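Thiosulfate sulfurtransferase (Pseudomonas aeruginosa, PDB 1YT8) probably acts as a thiosulfate sulfurtransferase, moving sulfur from thiosulfate to cyanide, and is built from repeated rhodanese-like domains. Local coordinates at residues 38-43 and 67-72. Numbering follows the deposited sequence.
Sequences AHPLFA and TVYDDG
In the first rhodanese-like domain, the turn that leads into edge strand 44-45 meets the end of the inner strand 66-69 through one aromatic side chain, Y69. Its hydroxyl end pushes in among three carbons of 38-43: OH lies 3.1 Å from P40 CD, with H39 CB scarcely farther off and the A43 methyl a little beyond. P40 and Y69 approach from opposite directions, P40 CD standing 3.7 Å from Y69 CZ. A43 CB sits at the ring edge, near its plane, 3.8 Å from Y69 CE2. CG of Y69 lies between backbone N and carbonyl carbon (chi1 79°). No hydrogen bond joins the two segments; the ring extends across strand 25-28, whose L26 touches P40, A43 and Y69 and whose D28 OD2 makes a weak hydrogen bond with the phenol OH.

H39 to A43 (HPLFA) probably correspond to the His-x-Pro-Gly-Ala element of the rhodanese fold, and P40 to A43 form a type I beta turn. P40 O is gripped twice, from opposite faces of its plane: A43 N closes the turn, and H39 ND1 donates nearly straight (2.8 Å, 168°), the oxygen lying almost in the imidazole plane. H39 NE2 bonds to D111 O, so both ring nitrogens face carbonyl oxygens, consistent with a protonated imidazole; F35 stacks on the ring. D70 OD1 accepts from G72 N at 2.9 Å in an Asx turn. Directly after the strand, D70 probably takes the place that C193 of the sulfite pocket holds after strand 188-192 in the second domain, and its OD2 accepts from the backbone N of A76 at the start of helix 75-85.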
ATOM      1  N   ALA A  38       1.476  10.882  13.012  1.00 14.30           N
ATOM      2  CA  ALA A  38       1.783  12.206  12.479  1.00 15.56           C
ATOM      3  C   ALA A  38       2.880  12.177  11.418  1.00 13.73           C
ATOM      4  O   ALA A  38       3.973  11.660  11.650  1.00 14.29           O
ATOM      5  CB  ALA A  38       2.188  13.144  13.616  1.00 16.73           C
ATOM      6  N   HIS A  39       2.585  12.744  10.254  1.00 14.20           N
ATOM      7  CA  HIS A  39       3.556  12.794   9.168  1.00 13.71           C
ATOM      8  C   HIS A  39       3.124  13.781   8.096  1.00 13.94           C
ATOM      9  O   HIS A  39       1.940  14.087   7.964  1.00 12.01           O
ATOM     10  CB  HIS A  39       3.738  11.400   8.551  1.00 12.01           C
ATOM     11  CG  HIS A  39       2.501  10.843   7.916  1.00 13.80           C
ATOM     12  ND1 HIS A  39       2.068  11.227   6.665  1.00 16.22           N
ATOM     13  CD2 HIS A  39       1.618   9.911   8.348  1.00 14.10           C
ATOM     14  CE1 HIS A  39       0.976  10.553   6.351  1.00 14.53           C
ATOM     15  NE2 HIS A  39       0.682   9.748   7.356  1.00 16.84           N
ATOM     16  N   PRO A  40       4.092  14.325   7.339  1.00 13.20           N
ATOM     17  CA  PRO A  40       3.761  15.279   6.277  1.00 12.40           C
ATOM     18  C   PRO A  40       2.902  14.578   5.229  1.00 11.79           C
ATOM     19  O   PRO A  40       3.007  13.366   5.043  1.00 11.34           O
ATOM     20  CB  PRO A  40       5.131  15.680   5.735  1.00 12.15           C
ATOM     21  CG  PRO A  40       6.007  15.581   6.952  1.00 13.78           C
ATOM     22  CD  PRO A  40       5.547  14.275   7.562  1.00 12.83           C
ATOM     23  N   LEU A  41       2.066  15.344   4.541  1.00 11.63           N
ATOM     24  CA  LEU A  41       1.171  14.794   3.524  1.00 12.53           C
ATOM     25  C   LEU A  41       1.800  13.823   2.527  1.00 10.95           C
ATOM     26  O   LEU A  41       1.263  12.737   2.285  1.00 11.07           O
ATOM     27  CB  LEU A  41       0.502  15.937   2.757  1.00 12.27           C
ATOM     28  CG  LEU A  41      -0.474  15.547   1.645  1.00 11.17           C
ATOM     29  CD1 LEU A  41      -1.544  14.605   2.201  1.00 10.54           C
ATOM     30  CD2 LEU A  41      -1.118  16.813   1.079  1.00 12.25           C
ATOM     31  N   PHE A  42       2.936  14.205   1.950  1.00 13.10           N
ATOM     32  CA  PHE A  42       3.585  13.364   0.954  1.00 11.92           C
ATOM     33  C   PHE A  42       4.750  12.519   1.440  1.00 14.29           C
ATOM     34  O   PHE A  42       5.526  11.983   0.638  1.00 14.41           O
ATOM     35  CB  PHE A  42       3.983  14.223  -0.251  1.00 12.94           C
ATOM     36  CG  PHE A  42       2.798  14.730  -1.025  1.00 13.26           C
ATOM     37  CD1 PHE A  42       1.992  13.839  -1.731  1.00 13.65           C
ATOM     38  CD2 PHE A  42       2.425  16.070  -0.966  1.00 12.30           C
ATOM     39  CE1 PHE A  42       0.824  14.272  -2.364  1.00 14.18           C
ATOM     40  CE2 PHE A  42       1.261  16.516  -1.594  1.00 13.02           C
ATOM     41  CZ  PHE A  42       0.457  15.614  -2.294  1.00 13.08           C
ATOM     42  N   ALA A  43       4.858  12.379   2.756  1.00 13.94           N
ATOM     43  CA  ALA A  43       5.905  11.552   3.327  1.00 14.89           C
ATOM     44  C   ALA A  43       5.483  10.096   3.136  1.00 14.52           C
ATOM     45  O   ALA A  43       4.350   9.720   3.448  1.00 13.77           O
ATOM     46  CB  ALA A  43       6.076  11.860   4.816  1.00 14.18           C
ATOM     47  N   THR A  67      15.092  12.550   1.276  1.00 13.77           N
ATOM     48  CA  THR A  67      15.171  13.197   2.581  1.00 13.65           C
ATOM     49  C   THR A  67      14.496  12.271   3.596  1.00 14.41           C
ATOM     50  O   THR A  67      13.289  12.035   3.525  1.00 13.59           O
ATOM     51  CB  THR A  67      14.455  14.571   2.584  1.00 12.98           C
ATOM     52  OG1 THR A  67      15.063  15.437   1.614  1.00 14.36           O
ATOM     53  CG2 THR A  67      14.556  15.223   3.960  1.00 12.68           C
ATOM     54  N   VAL A  68      15.283  11.739   4.527  1.00 15.95           N
ATOM     55  CA  VAL A  68      14.754  10.837   5.549  1.00 15.69           C
ATOM     56  C   VAL A  68      14.520  11.569   6.869  1.00 13.58           C
ATOM     57  O   VAL A  68      15.139  12.598   7.139  1.00 14.95           O
ATOM     58  CB  VAL A  68      15.717   9.646   5.809  1.00 17.35           C
ATOM     59  CG1 VAL A  68      15.876   8.812   4.546  1.00 17.64           C
ATOM     60  CG2 VAL A  68      17.072  10.159   6.268  1.00 17.68           C
ATOM     61  N   TYR A  69      13.627  11.037   7.696  1.00 13.05           N
ATOM     62  CA  TYR A  69      13.354  11.663   8.983  1.00 13.25           C
ATOM     63  C   TYR A  69      12.688  10.707   9.962  1.00 13.73           C
ATOM     64  O   TYR A  69      12.163   9.662   9.578  1.00 11.84           O
ATOM     65  CB  TYR A  69      12.451  12.894   8.798  1.00 13.55           C
ATOM     66  CG  TYR A  69      10.970  12.572   8.618  1.00 14.65           C
ATOM     67  CD1 TYR A  69      10.118  12.460   9.722  1.00 15.71           C
ATOM     68  CD2 TYR A  69      10.433  12.337   7.351  1.00 16.25           C
ATOM     69  CE1 TYR A  69       8.768  12.117   9.570  1.00 14.12           C
ATOM     70  CE2 TYR A  69       9.082  11.988   7.185  1.00 13.51           C
ATOM     71  CZ  TYR A  69       8.259  11.879   8.299  1.00 14.18           C
ATOM     72  OH  TYR A  69       6.935  11.513   8.149  1.00 12.31           O
ATOM     73  N   ASP A  70      12.739  11.080  11.234  1.00 15.42           N
ATOM     74  CA  ASP A  70      12.091  10.342  12.311  1.00 16.87           C
ATOM     75  C   ASP A  70      11.760  11.420  13.328  1.00 17.41           C
ATOM     76  O   ASP A  70      11.766  12.602  12.987  1.00 16.55           O
ATOM     77  CB  ASP A  70      13.002   9.267  12.927  1.00 16.40           C
ATOM     78  CG  ASP A  70      14.327   9.815  13.438  1.00 19.71           C
ATOM     79  OD1 ASP A  70      14.437  11.027  13.720  1.00 17.47           O
ATOM     80  OD2 ASP A  70      15.265   9.003  13.574  1.00 21.57           O
ATOM     81  N   ASP A  71      11.455  11.043  14.561  1.00 18.62           N
ATOM     82  CA  ASP A  71      11.144  12.063  15.548  1.00 20.51           C
ATOM     83  C   ASP A  71      12.153  12.050  16.690  1.00 21.04           C
ATOM     84  O   ASP A  71      11.784  12.180  17.853  1.00 21.41           O
ATOM     85  CB  ASP A  71       9.717  11.883  16.076  1.00 23.38           C
ATOM     86  CG  ASP A  71       9.229  13.097  16.862  1.00 26.74           C
ATOM     87  OD1 ASP A  71       9.594  14.234  16.498  1.00 30.18           O
ATOM     88  OD2 ASP A  71       8.469  12.916  17.832  1.00 29.64           O
ATOM     89  N   GLY A  72      13.427  11.883  16.340  1.00 21.43           N
ATOM     90  CA  GLY A  72      14.489  11.884  17.334  1.00 22.18           C
ATOM     91  C   GLY A  72      14.998  10.537  17.815  1.00 22.75           C
ATOM     92  O   GLY A  72      15.898  10.484  18.657  1.00 22.42           O
TER